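Local atomic coordinates of FI20010p1 (Drosophila melanogaster, PDB entry 7CFB), a protein that probably acts as a Tudor-domain scaffold in piRNA-guided gene silencing, helping to assemble the piRNA amplification complex. Residues 92-102 with 136-145; 108-118 with 125-136. All blocks are in the same frame, centred on the assembly; numbering follows the deposited sequence.

Contact 1: 92-102 with 136-145; sequences LPDYGDIFAVL and FDGNETIFKL
Leu92 lies against Phe136, its CD2 3.5 Å from Phe136 CE1, the two side chains pointing opposite ways. They meet inside a Tudor domain of the SH3 clan, whose antiparallel sheet curls round an apolar interior; Phe136 ends the outermost strand 132-136, while strands 99-102 and 142-144 pair farther along the same sheet. With CG anti to the backbone N (chi1 -176°), Phe136 turns the edge of its ring to Val101, and CE2 stands 4.0 Å from Val101 CG2. One face of this ring carries the carboxylate of Glu140, with OE1 over its centre. Glu140 is bent at chi2 (89°), and its carboxylate is gripped through syn lone pairs, OE1 by Gly138 N at 2.7 Å and OE2 by Asp137 N at 2.8 Å. Two backbone N-H groups thus satisfy a buried acid and fix the rotation of its carboxylate.

Phe99 illustrates how a second ring is hemmed in: Pro93 CD lies over one face, towards the rim, and Ile142 CG2 comes in the ring plane at the edge, 3.8 Å from Phe99 CE2. The backbones of these strands run antiparallel. Ala100 and Phe143 form a hydrogen-bonded pair that exchanges two bonds, and Val101 with Ile142 is the non-hydrogen-bonded pair next to it, followed by a bond from Leu102 N to Thr141 O. On the face bearing Ala100 and Phe143, Leu102 CB meets the edge of the Phe143 ring at CE2, and Leu145 CD2 rests 3.9 Å from Ala100 CB. At the other end, beyond the Ala100-Phe143 pair, a water bridges the strands: it accepts from Leu145 N and donates to Ile98 O, at 2.9 Å from each of these two.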
loop_
_atom_site.group_PDB
_atom_site.type_symbol
_atom_site.label_atom_id
_atom_site.label_comp_id
_atom_site.label_asym_id
_atom_site.label_seq_id
_atom_site.Cartn_x
_atom_site.Cartn_y
_atom_site.Cartn_z
ATOM N N LEU A 92 10.653 -15.620 -5.080
ATOM C CA LEU A 92 9.468 -14.748 -5.034
ATOM C C LEU A 92 8.293 -15.621 -4.630
ATOM O O LEU A 92 8.137 -16.653 -5.180
ATOM C CB LEU A 92 9.228 -14.164 -6.427
ATOM C CG LEU A 92 9.884 -12.815 -6.685
ATOM C CD1 LEU A 92 9.952 -12.508 -8.156
ATOM C CD2 LEU A 92 9.149 -11.731 -5.942
ATOM N N PRO A 93 7.389 -15.183 -3.748
ATOM C CA PRO A 93 6.183 -15.929 -3.461
ATOM C C PRO A 93 5.210 -15.961 -4.647
ATOM O O PRO A 93 5.295 -15.227 -5.566
ATOM C CB PRO A 93 5.534 -15.161 -2.313
ATOM C CG PRO A 93 6.684 -14.466 -1.677
ATOM C CD PRO A 93 7.554 -14.070 -2.840
ATOM N N ASP A 94 4.196 -16.796 -4.555
ATOM C CA ASP A 94 3.228 -16.910 -5.669
ATOM C C ASP A 94 2.467 -15.613 -5.918
ATOM O O ASP A 94 2.289 -14.801 -5.021
ATOM C CB ASP A 94 2.139 -17.931 -5.378
ATOM C CG ASP A 94 2.640 -19.352 -5.287
ATOM O OD1 ASP A 94 3.747 -19.593 -5.684
ATOM O OD2 ASP A 94 1.894 -20.173 -4.812
ATOM N N TYR A 95 1.968 -15.486 -7.134
ATOM C CA TYR A 95 1.123 -14.324 -7.481
ATOM C C TYR A 95 -0.061 -14.293 -6.518
ATOM O O TYR A 95 -0.695 -15.305 -6.257
ATOM C CB TYR A 95 0.632 -14.443 -8.920
ATOM C CG TYR A 95 1.721 -14.488 -9.954
ATOM C CD1 TYR A 95 2.428 -13.357 -10.280
ATOM C CD2 TYR A 95 2.056 -15.656 -10.592
ATOM C CE1 TYR A 95 3.436 -13.387 -11.213
ATOM C CE2 TYR A 95 3.070 -15.712 -11.519
ATOM C CZ TYR A 95 3.762 -14.569 -11.829
ATOM O OH TYR A 95 4.746 -14.586 -12.745
ATOM N N GLY A 96 -0.293 -13.124 -5.949
ATOM C CA GLY A 96 -1.389 -12.886 -5.007
ATOM C C GLY A 96 -0.992 -13.125 -3.567
ATOM O O GLY A 96 -1.722 -12.718 -2.706
ATOM N N ASP A 97 0.153 -13.743 -3.335
ATOM C CA ASP A 97 0.619 -14.004 -1.956
ATOM C C ASP A 97 1.239 -12.727 -1.391
ATOM O O ASP A 97 1.827 -11.996 -2.131
ATOM C CB ASP A 97 1.428 -15.294 -1.858
ATOM C CG ASP A 97 0.571 -16.553 -1.879
ATOM O OD1 ASP A 97 -0.634 -16.438 -1.955
ATOM O OD2 ASP A 97 1.118 -17.630 -1.828
ATOM N N ILE A 98 1.126 -12.517 -0.094
ATOM C CA ILE A 98 1.650 -11.281 0.536
ATOM C C ILE A 98 3.038 -11.487 1.158
ATOM O O ILE A 98 3.253 -12.485 1.791
ATOM C CB ILE A 98 0.615 -10.741 1.521
ATOM C CG1 ILE A 98 -0.698 -10.439 0.804
ATOM C CG2 ILE A 98 1.137 -9.539 2.260
ATOM C CD1 ILE A 98 -1.839 -10.370 1.733
ATOM N N PHE A 99 3.928 -10.530 0.939
ATOM C CA PHE A 99 5.311 -10.525 1.461
ATOM C C PHE A 99 5.756 -9.087 1.705
ATOM O O PHE A 99 4.928 -8.201 1.681
ATOM C CB PHE A 99 6.241 -11.379 0.611
ATOM C CG PHE A 99 6.467 -10.910 -0.798
ATOM C CD1 PHE A 99 5.552 -11.179 -1.796
ATOM C CD2 PHE A 99 7.614 -10.225 -1.126
ATOM C CE1 PHE A 99 5.785 -10.768 -3.085
ATOM C CE2 PHE A 99 7.840 -9.806 -2.421
ATOM C CZ PHE A 99 6.925 -10.084 -3.394
ATOM N N ALA A 100 7.034 -8.892 1.981
ATOM C CA ALA A 100 7.545 -7.542 2.261
ATOM C C ALA A 100 8.695 -7.186 1.322
ATOM O O ALA A 100 9.392 -8.064 0.875
ATOM C CB ALA A 100 7.941 -7.450 3.703
ATOM N N VAL A 101 8.797 -5.908 1.011
ATOM C CA VAL A 101 9.869 -5.383 0.145
ATOM C C VAL A 101 10.550 -4.231 0.875
ATOM O O VAL A 101 9.906 -3.486 1.543
ATOM C CB VAL A 101 9.367 -5.012 -1.256
ATOM C CG1 VAL A 101 8.277 -3.970 -1.235
ATOM C CG2 VAL A 101 10.492 -4.619 -2.183
ATOM N N LEU A 102 11.852 -4.147 0.721
ATOM C CA LEU A 102 12.624 -3.089 1.386
ATOM C C LEU A 102 12.856 -1.927 0.435
ATOM O O LEU A 102 13.242 -2.155 -0.667
ATOM C CB LEU A 102 13.960 -3.671 1.855
ATOM C CG LEU A 102 14.993 -2.626 2.257
ATOM C CD1 LEU A 102 14.654 -1.999 3.583
ATOM C CD2 LEU A 102 16.379 -3.218 2.281
ATOM N N PHE A 136 8.129 -4.231 -10.562
ATOM C CA PHE A 136 9.092 -4.935 -9.700
ATOM C C PHE A 136 10.085 -5.649 -10.610
ATOM O O PHE A 136 9.720 -6.622 -11.249
ATOM C CB PHE A 136 8.305 -5.866 -8.783
ATOM C CG PHE A 136 9.073 -6.626 -7.740
ATOM C CD1 PHE A 136 9.596 -7.868 -8.015
ATOM C CD2 PHE A 136 9.193 -6.140 -6.459
ATOM C CE1 PHE A 136 10.263 -8.583 -7.039
ATOM C CE2 PHE A 136 9.865 -6.853 -5.490
ATOM C CZ PHE A 136 10.398 -8.073 -5.781
ATOM N N ASP A 137 11.321 -5.180 -10.589
ATOM C CA ASP A 137 12.416 -5.693 -11.441
ATOM C C ASP A 137 12.761 -7.139 -11.125
ATOM O O ASP A 137 13.084 -7.834 -12.024
ATOM C CB ASP A 137 13.667 -4.856 -11.293
ATOM C CG ASP A 137 13.555 -3.577 -12.061
ATOM O OD1 ASP A 137 12.824 -3.571 -13.013
ATOM O OD2 ASP A 137 14.179 -2.637 -11.684
ATOM N N GLY A 138 12.694 -7.532 -9.866
ATOM C CA GLY A 138 13.089 -8.877 -9.426
ATOM C C GLY A 138 14.461 -8.871 -8.783
ATOM O O GLY A 138 14.939 -9.911 -8.441
ATOM N N ASN A 139 15.081 -7.712 -8.667
ATOM C CA ASN A 139 16.399 -7.567 -8.014
ATOM C C ASN A 139 16.199 -6.968 -6.621
ATOM O O ASN A 139 17.162 -6.744 -5.950
ATOM C CB ASN A 139 17.287 -6.622 -8.823
ATOM C CG ASN A 139 16.672 -5.251 -8.911
ATOM O OD1 ASN A 139 15.522 -5.079 -8.587
ATOM N ND2 ASN A 139 17.420 -4.260 -9.334
ATOM N N GLU A 140 14.945 -6.674 -6.261
ATOM C CA GLU A 140 14.609 -6.025 -4.962
ATOM C C GLU A 140 14.856 -6.967 -3.777
ATOM O O GLU A 140 14.652 -8.187 -3.931
ATOM C CB GLU A 140 13.157 -5.542 -4.974
ATOM C CG GLU A 140 12.909 -4.400 -5.944
ATOM C CD GLU A 140 12.525 -4.835 -7.348
ATOM O OE1 GLU A 140 12.585 -6.049 -7.627
ATOM O OE2 GLU A 140 12.166 -3.958 -8.159
ATOM N N THR A 141 15.281 -6.397 -2.641
ATOM C CA THR A 141 15.512 -7.149 -1.393
ATOM C C THR A 141 14.136 -7.406 -0.784
ATOM O O THR A 141 13.487 -6.449 -0.429
ATOM C CB THR A 141 16.316 -6.292 -0.419
ATOM O OG1 THR A 141 17.612 -6.181 -0.981
ATOM C CG2 THR A 141 16.404 -6.897 0.955
ATOM N N ILE A 142 13.758 -8.667 -0.645
ATOM C CA ILE A 142 12.397 -9.033 -0.180
ATOM C C ILE A 142 12.461 -9.972 1.020
ATOM O O ILE A 142 13.431 -10.685 1.162
ATOM C CB ILE A 142 11.591 -9.637 -1.338
ATOM C CG1 ILE A 142 12.192 -10.949 -1.825
ATOM C CG2 ILE A 142 11.449 -8.645 -2.462
ATOM C CD1 ILE A 142 11.214 -11.838 -2.474
ATOM N N PHE A 143 11.409 -9.964 1.819
ATOM C CA PHE A 143 11.320 -10.783 3.042
ATOM C C PHE A 143 9.955 -11.436 3.193
ATOM O O PHE A 143 8.995 -10.986 2.613
ATOM C CB PHE A 143 11.452 -9.899 4.269
ATOM C CG PHE A 143 12.607 -8.945 4.234
ATOM C CD1 PHE A 143 13.873 -9.367 4.567
ATOM C CD2 PHE A 143 12.422 -7.634 3.858
ATOM C CE1 PHE A 143 14.928 -8.480 4.541
ATOM C CE2 PHE A 143 13.478 -6.749 3.826
ATOM C CZ PHE A 143 14.725 -7.176 4.189
ATOM N N LYS A 144 9.958 -12.513 3.965
ATOM C CA LYS A 144 8.776 -13.282 4.383
ATOM C C LYS A 144 8.183 -12.610 5.617
ATOM O O LYS A 144 8.908 -12.155 6.452
ATOM C CB LYS A 144 9.179 -14.709 4.728
ATOM C CG LYS A 144 8.013 -15.633 5.028
ATOM C CD LYS A 144 8.325 -16.619 6.107
ATOM C CE LYS A 144 8.433 -18.021 5.578
ATOM N NZ LYS A 144 7.091 -18.631 5.449
ATOM N N LEU A 145 6.881 -12.471 5.654
ATOM C CA LEU A 145 6.277 -11.866 6.842
ATOM C C LEU A 145 5.865 -12.992 7.776
ATOM O O LEU A 145 5.548 -14.033 7.306
ATOM C CB LEU A 145 5.023 -11.110 6.438
ATOM C CG LEU A 145 5.229 -9.818 5.676
ATOM C CD1 LEU A 145 3.941 -9.450 4.992
ATOM C CD2 LEU A 145 5.665 -8.722 6.605
HETATM O O HOH W 1 5.397 -13.593 3.439
HETATM O O HOH W 2 14.621 -3.393 -2.340
#

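Contact 2: 108-118 with 125-136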
loop_
_atom_site.group_PDB
_atom_site.type_symbol
_atom_site.label_atom_id
_atom_site.label_comp_id
_atom_site.label_asym_id
_atom_site.label_seq_id
_atom_site.Cartn_x
_atom_site.Cartn_y
_atom_site.Cartn_z
ATOM N N ILE A 108 12.559 1.803 4.678
ATOM C CA ILE A 108 11.249 1.314 5.192
ATOM C C ILE A 108 10.924 -0.010 4.515
ATOM O O ILE A 108 11.465 -0.278 3.485
ATOM C CB ILE A 108 10.109 2.326 5.042
ATOM C CG1 ILE A 108 9.606 2.432 3.608
ATOM C CG2 ILE A 108 10.463 3.667 5.633
ATOM C CD1 ILE A 108 8.198 2.902 3.523
ATOM N N ILE A 109 10.126 -0.839 5.163
ATOM C CA ILE A 109 9.740 -2.145 4.579
ATOM C C ILE A 109 8.215 -2.184 4.488
ATOM O O ILE A 109 7.560 -2.085 5.508
ATOM C CB ILE A 109 10.326 -3.291 5.401
ATOM C CG1 ILE A 109 11.852 -3.296 5.344
ATOM C CG2 ILE A 109 9.732 -4.606 4.980
ATOM C CD1 ILE A 109 12.466 -4.399 6.137
ATOM N N THR A 110 7.701 -2.406 3.290
ATOM C CA THR A 110 6.238 -2.360 3.077
ATOM C C THR A 110 5.708 -3.675 2.507
ATOM O O THR A 110 6.450 -4.345 1.845
ATOM C CB THR A 110 5.906 -1.179 2.175
ATOM O OG1 THR A 110 4.531 -0.845 2.295
ATOM C CG2 THR A 110 6.273 -1.425 0.736
ATOM N N ARG A 111 4.432 -3.956 2.759
ATOM C CA ARG A 111 3.745 -5.185 2.288
ATOM C C ARG A 111 3.492 -5.062 0.792
ATOM O O ARG A 111 3.162 -4.004 0.353
ATOM C CB ARG A 111 2.504 -5.510 3.120
ATOM C CG ARG A 111 2.769 -5.652 4.605
ATOM C CD ARG A 111 1.678 -6.407 5.310
ATOM N NE ARG A 111 0.452 -5.656 5.254
ATOM C CZ ARG A 111 -0.743 -6.148 5.438
ATOM N NH1 ARG A 111 -0.914 -7.417 5.704
ATOM N NH2 ARG A 111 -1.775 -5.362 5.335
ATOM N N ILE A 112 3.660 -6.153 0.087
ATOM C CA ILE A 112 3.581 -6.173 -1.387
ATOM C C ILE A 112 3.020 -7.510 -1.847
ATOM O O ILE A 112 3.159 -8.473 -1.138
ATOM C CB ILE A 112 5.005 -5.955 -1.936
ATOM C CG1 ILE A 112 5.060 -5.722 -3.447
ATOM C CG2 ILE A 112 5.954 -7.037 -1.466
ATOM C CD1 ILE A 112 6.423 -5.585 -4.020
ATOM N N THR A 113 2.409 -7.510 -3.012
ATOM C CA THR A 113 1.983 -8.743 -3.677
ATOM C C THR A 113 2.336 -8.621 -5.166
ATOM O O THR A 113 2.254 -7.536 -5.677
ATOM C CB THR A 113 0.508 -9.026 -3.420
ATOM O OG1 THR A 113 0.329 -10.291 -4.026
ATOM C CG2 THR A 113 -0.413 -7.997 -4.028
ATOM N N ILE A 114 2.753 -9.706 -5.789
ATOM C CA ILE A 114 3.017 -9.720 -7.244
ATOM C C ILE A 114 1.711 -10.120 -7.927
ATOM O O ILE A 114 1.197 -11.146 -7.631
ATOM C CB ILE A 114 4.162 -10.663 -7.624
ATOM C CG1 ILE A 114 5.441 -10.338 -6.864
ATOM C CG2 ILE A 114 4.391 -10.607 -9.112
ATOM C CD1 ILE A 114 6.125 -9.136 -7.375
ATOM N N ASN A 115 1.204 -9.281 -8.804
ATOM C CA ASN A 115 -0.074 -9.595 -9.476
ATOM C C ASN A 115 0.144 -10.224 -10.856
ATOM O O ASN A 115 -0.669 -10.991 -11.239
ATOM C CB ASN A 115 -1.067 -8.436 -9.394
ATOM C CG ASN A 115 -0.575 -7.159 -10.023
ATOM O OD1 ASN A 115 0.037 -6.335 -9.381
ATOM N ND2 ASN A 115 -0.863 -6.987 -11.289
ATOM N N SER A 116 1.226 -9.903 -11.545
ATOM C CA SER A 116 1.444 -10.459 -12.900
ATOM C C SER A 116 2.906 -10.369 -13.320
ATOM O O SER A 116 3.635 -9.600 -12.753
ATOM C CB SER A 116 0.569 -9.783 -13.924
ATOM O OG SER A 116 1.017 -8.489 -14.220
ATOM N N SER A 117 3.240 -11.149 -14.335
ATOM C CA SER A 117 4.555 -11.167 -15.006
ATOM C C SER A 117 4.564 -10.078 -16.077
ATOM O O SER A 117 3.577 -9.918 -16.752
ATOM C CB SER A 117 4.789 -12.504 -15.612
ATOM O OG SER A 117 6.106 -12.616 -16.074
ATOM N N SER A 118 5.663 -9.359 -16.199
ATOM C CA SER A 118 5.787 -8.295 -17.208
ATOM C C SER A 118 6.479 -8.876 -18.445
ATOM O O SER A 118 7.477 -9.547 -18.296
ATOM C CB SER A 118 6.533 -7.146 -16.653
ATOM O OG SER A 118 5.759 -6.428 -15.736
ATOM N N ALA A 125 3.435 -5.214 -9.537
ATOM C CA ALA A 125 3.266 -5.452 -8.097
ATOM C C ALA A 125 2.371 -4.393 -7.472
ATOM O O ALA A 125 2.309 -3.307 -7.976
ATOM C CB ALA A 125 4.615 -5.470 -7.445
ATOM N N TYR A 126 1.729 -4.750 -6.377
ATOM C CA TYR A 126 0.828 -3.830 -5.663
ATOM C C TYR A 126 1.274 -3.648 -4.211
ATOM O O TYR A 126 1.444 -4.584 -3.514
ATOM C CB TYR A 126 -0.598 -4.355 -5.766
ATOM C CG TYR A 126 -1.653 -3.515 -5.105
ATOM C CD1 TYR A 126 -1.759 -2.174 -5.383
ATOM C CD2 TYR A 126 -2.538 -4.057 -4.205
ATOM C CE1 TYR A 126 -2.728 -1.389 -4.808
ATOM C CE2 TYR A 126 -3.498 -3.280 -3.596
ATOM C CZ TYR A 126 -3.600 -1.941 -3.902
ATOM O OH TYR A 126 -4.531 -1.149 -3.339
ATOM N N LEU A 127 1.404 -2.406 -3.805
ATOM C CA LEU A 127 1.743 -2.072 -2.409
ATOM C C LEU A 127 0.401 -1.954 -1.692
ATOM O O LEU A 127 -0.197 -0.919 -1.726
ATOM C CB LEU A 127 2.558 -0.781 -2.401
ATOM C CG LEU A 127 3.831 -0.804 -3.233
ATOM C CD1 LEU A 127 4.736 0.327 -2.858
ATOM C CD2 LEU A 127 4.565 -2.103 -3.059
ATOM N N ILE A 128 0.016 -3.032 -1.029
ATOM C CA ILE A 128 -1.335 -3.202 -0.426
ATOM C C ILE A 128 -1.640 -2.127 0.614
ATOM O O ILE A 128 -2.777 -1.798 0.751
ATOM C CB ILE A 128 -1.578 -4.644 0.060
ATOM C CG1 ILE A 128 -0.795 -4.991 1.321
ATOM C CG2 ILE A 128 -1.338 -5.640 -1.052
ATOM C CD1 ILE A 128 -1.095 -6.334 1.882
ATOM N N ASP A 129 -0.657 -1.689 1.376
ATOM C CA ASP A 129 -0.891 -0.676 2.428
ATOM C C ASP A 129 -0.883 0.750 1.883
ATOM O O ASP A 129 -1.412 1.586 2.568
ATOM C CB ASP A 129 0.011 -0.925 3.635
ATOM C CG ASP A 129 -0.184 -2.305 4.221
ATOM O OD1 ASP A 129 -1.286 -2.761 4.215
ATOM O OD2 ASP A 129 0.771 -2.900 4.599
ATOM N N PHE A 130 -0.265 0.993 0.728
ATOM C CA PHE A 130 -0.174 2.354 0.138
ATOM C C PHE A 130 -1.121 2.573 -1.045
ATOM O O PHE A 130 -1.315 3.690 -1.408
ATOM C CB PHE A 130 1.238 2.652 -0.352
ATOM C CG PHE A 130 2.333 2.572 0.673
ATOM C CD1 PHE A 130 2.055 2.493 2.020
ATOM C CD2 PHE A 130 3.656 2.569 0.283
ATOM C CE1 PHE A 130 3.072 2.401 2.951
ATOM C CE2 PHE A 130 4.675 2.502 1.216
ATOM C CZ PHE A 130 4.378 2.422 2.550
ATOM N N GLY A 131 -1.737 1.532 -1.565
ATOM C CA GLY A 131 -2.603 1.666 -2.737
ATOM C C GLY A 131 -1.849 2.051 -3.994
ATOM O O GLY A 131 -2.430 2.694 -4.807
ATOM N N GLU A 132 -0.606 1.590 -4.137
ATOM C CA GLU A 132 0.200 1.978 -5.321
ATOM C C GLU A 132 0.603 0.757 -6.143
ATOM O O GLU A 132 0.979 -0.271 -5.546
ATOM C CB GLU A 132 1.507 2.620 -4.874
ATOM C CG GLU A 132 1.330 3.990 -4.274
ATOM C CD GLU A 132 2.669 4.543 -3.844
ATOM O OE1 GLU A 132 3.674 3.813 -3.954
ATOM O OE2 GLU A 132 2.709 5.707 -3.398
ATOM N N HIS A 133 0.523 0.890 -7.467
ATOM C CA HIS A 133 0.983 -0.193 -8.362
ATOM C C HIS A 133 2.369 0.215 -8.825
ATOM O O HIS A 133 2.542 1.355 -9.128
ATOM C CB HIS A 133 0.015 -0.438 -9.509
ATOM C CG HIS A 133 -1.343 -0.819 -9.053
ATOM N ND1 HIS A 133 -1.719 -2.100 -8.890
ATOM C CD2 HIS A 133 -2.400 -0.071 -8.706
ATOM C CE1 HIS A 133 -2.943 -2.146 -8.473
ATOM N NE2 HIS A 133 -3.377 -0.926 -8.338
ATOM N N ILE A 134 3.337 -0.673 -8.721
ATOM C CA ILE A 134 4.730 -0.362 -9.118
ATOM C C ILE A 134 5.300 -1.521 -9.924
ATOM O O ILE A 134 4.804 -2.609 -9.809
ATOM C CB ILE A 134 5.591 -0.098 -7.881
ATOM C CG1 ILE A 134 5.561 -1.283 -6.926
ATOM C CG2 ILE A 134 5.180 1.184 -7.191
ATOM C CD1 ILE A 134 6.797 -2.089 -6.988
ATOM N N HIS A 135 6.300 -1.235 -10.730
ATOM C CA HIS A 135 6.991 -2.290 -11.489
ATOM C C HIS A 135 8.043 -2.918 -10.574
ATOM O O HIS A 135 8.726 -2.196 -9.895
ATOM C CB HIS A 135 7.583 -1.728 -12.771
ATOM C CG HIS A 135 8.234 -2.790 -13.568
ATOM N ND1 HIS A 135 7.526 -3.742 -14.213
ATOM C CD2 HIS A 135 9.519 -3.074 -13.785
ATOM C CE1 HIS A 135 8.343 -4.553 -14.809
ATOM N NE2 HIS A 135 9.548 -4.164 -14.565
ATOM N N PHE A 136 8.129 -4.231 -10.562
ATOM C CA PHE A 136 9.092 -4.935 -9.700
ATOM C C PHE A 136 10.085 -5.649 -10.610
ATOM O O PHE A 136 9.720 -6.622 -11.249
ATOM C CB PHE A 136 8.305 -5.866 -8.783
ATOM C CG PHE A 136 9.073 -6.626 -7.740
ATOM C CD1 PHE A 136 9.596 -7.868 -8.015
ATOM C CD2 PHE A 136 9.193 -6.140 -6.459
ATOM C CE1 PHE A 136 10.263 -8.583 -7.039
ATOM C CE2 PHE A 136 9.865 -6.853 -5.490
ATOM C CZ PHE A 136 10.398 -8.073 -5.781
HETATM O O HOH W 3 2.177 -1.533 0.995
HETATM O O HOH W 4 3.268 -1.861 4.620
#
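Strands 108-117 and 125-127 run antiparallel at 153°, with Thr113 and Tyr126 as the hydrogen-bonded pair, Ile114 and Ala125 as the non-hydrogen-bonded one, and a classic beta bulge where Asn115 and Ser116 face Asp124. Beyond the paired backbone, Arg111 holds Asp129 by two nitrogens of one edge: NE meets OD2 and NH2 meets OD1, each nitrogen 2.9 Å from its oxygen. Both oxygens use syn lone pairs, and the two groups are nearly coplanar, 16° apart. Ile128 CD1 sits over the centre of one guanidinium face, 3.6 Å from Arg111 CZ. Arg111 also donates to the carbonyls of Leu152 and Pro153, and Asp129 OD1 accepts from Gln155 N. A leucine in place of Arg111 would probably leave the buried Asp129 carboxylate without its charged mate, with Gln155 N and a water at OD2 as its remaining named partners, and deprive those two carbonyls of a donor.

Towards the interior, Ile114 CD1 makes a CH-pi contact over a face of Phe136, 4.1 Å from the ring centroid. Extended away from its own N (chi1 -171°), Ile112 brings CD1 to 3.7 Å from Phe136 CD2 and also touches Ala125. Another ring, Phe130, takes Thr110 OG1 over one face, 3.3 Å from CZ, and Ile108 CD1 at its edge. Water joins Thr110 OG1, Arg111 O and Asp129 N. After Phe130 the chain turns back through Gly131, where a G1 beta bulge sets Gly131 and Glu132 opposite Leu127, giving the successive hairpins of an antiparallel meander, as in the SH3-like barrel of Tudor domains.

How the contacts relate
Both contacts are largely buried and belong to one antiparallel sheet, with centres about 8 Å apart; contact 2 is nested in the chain loop that contact 1 closes. Strands 99-103 and 108-117 are neighbours, joined by probable backbone bonds from Ile112 N to Phe99 O and from Val101 N to Thr110 O. Phe136 belongs to both, tying the end of the outer strand to each pairing. Their chemistry differs: across contact 1 the side chains meet mainly by apolar packing, and its acid is held by backbone N-H groups, whereas contact 2, nearer the chain centre, adds an arginine-aspartate salt bridge and reaches an exposed fringe at His135.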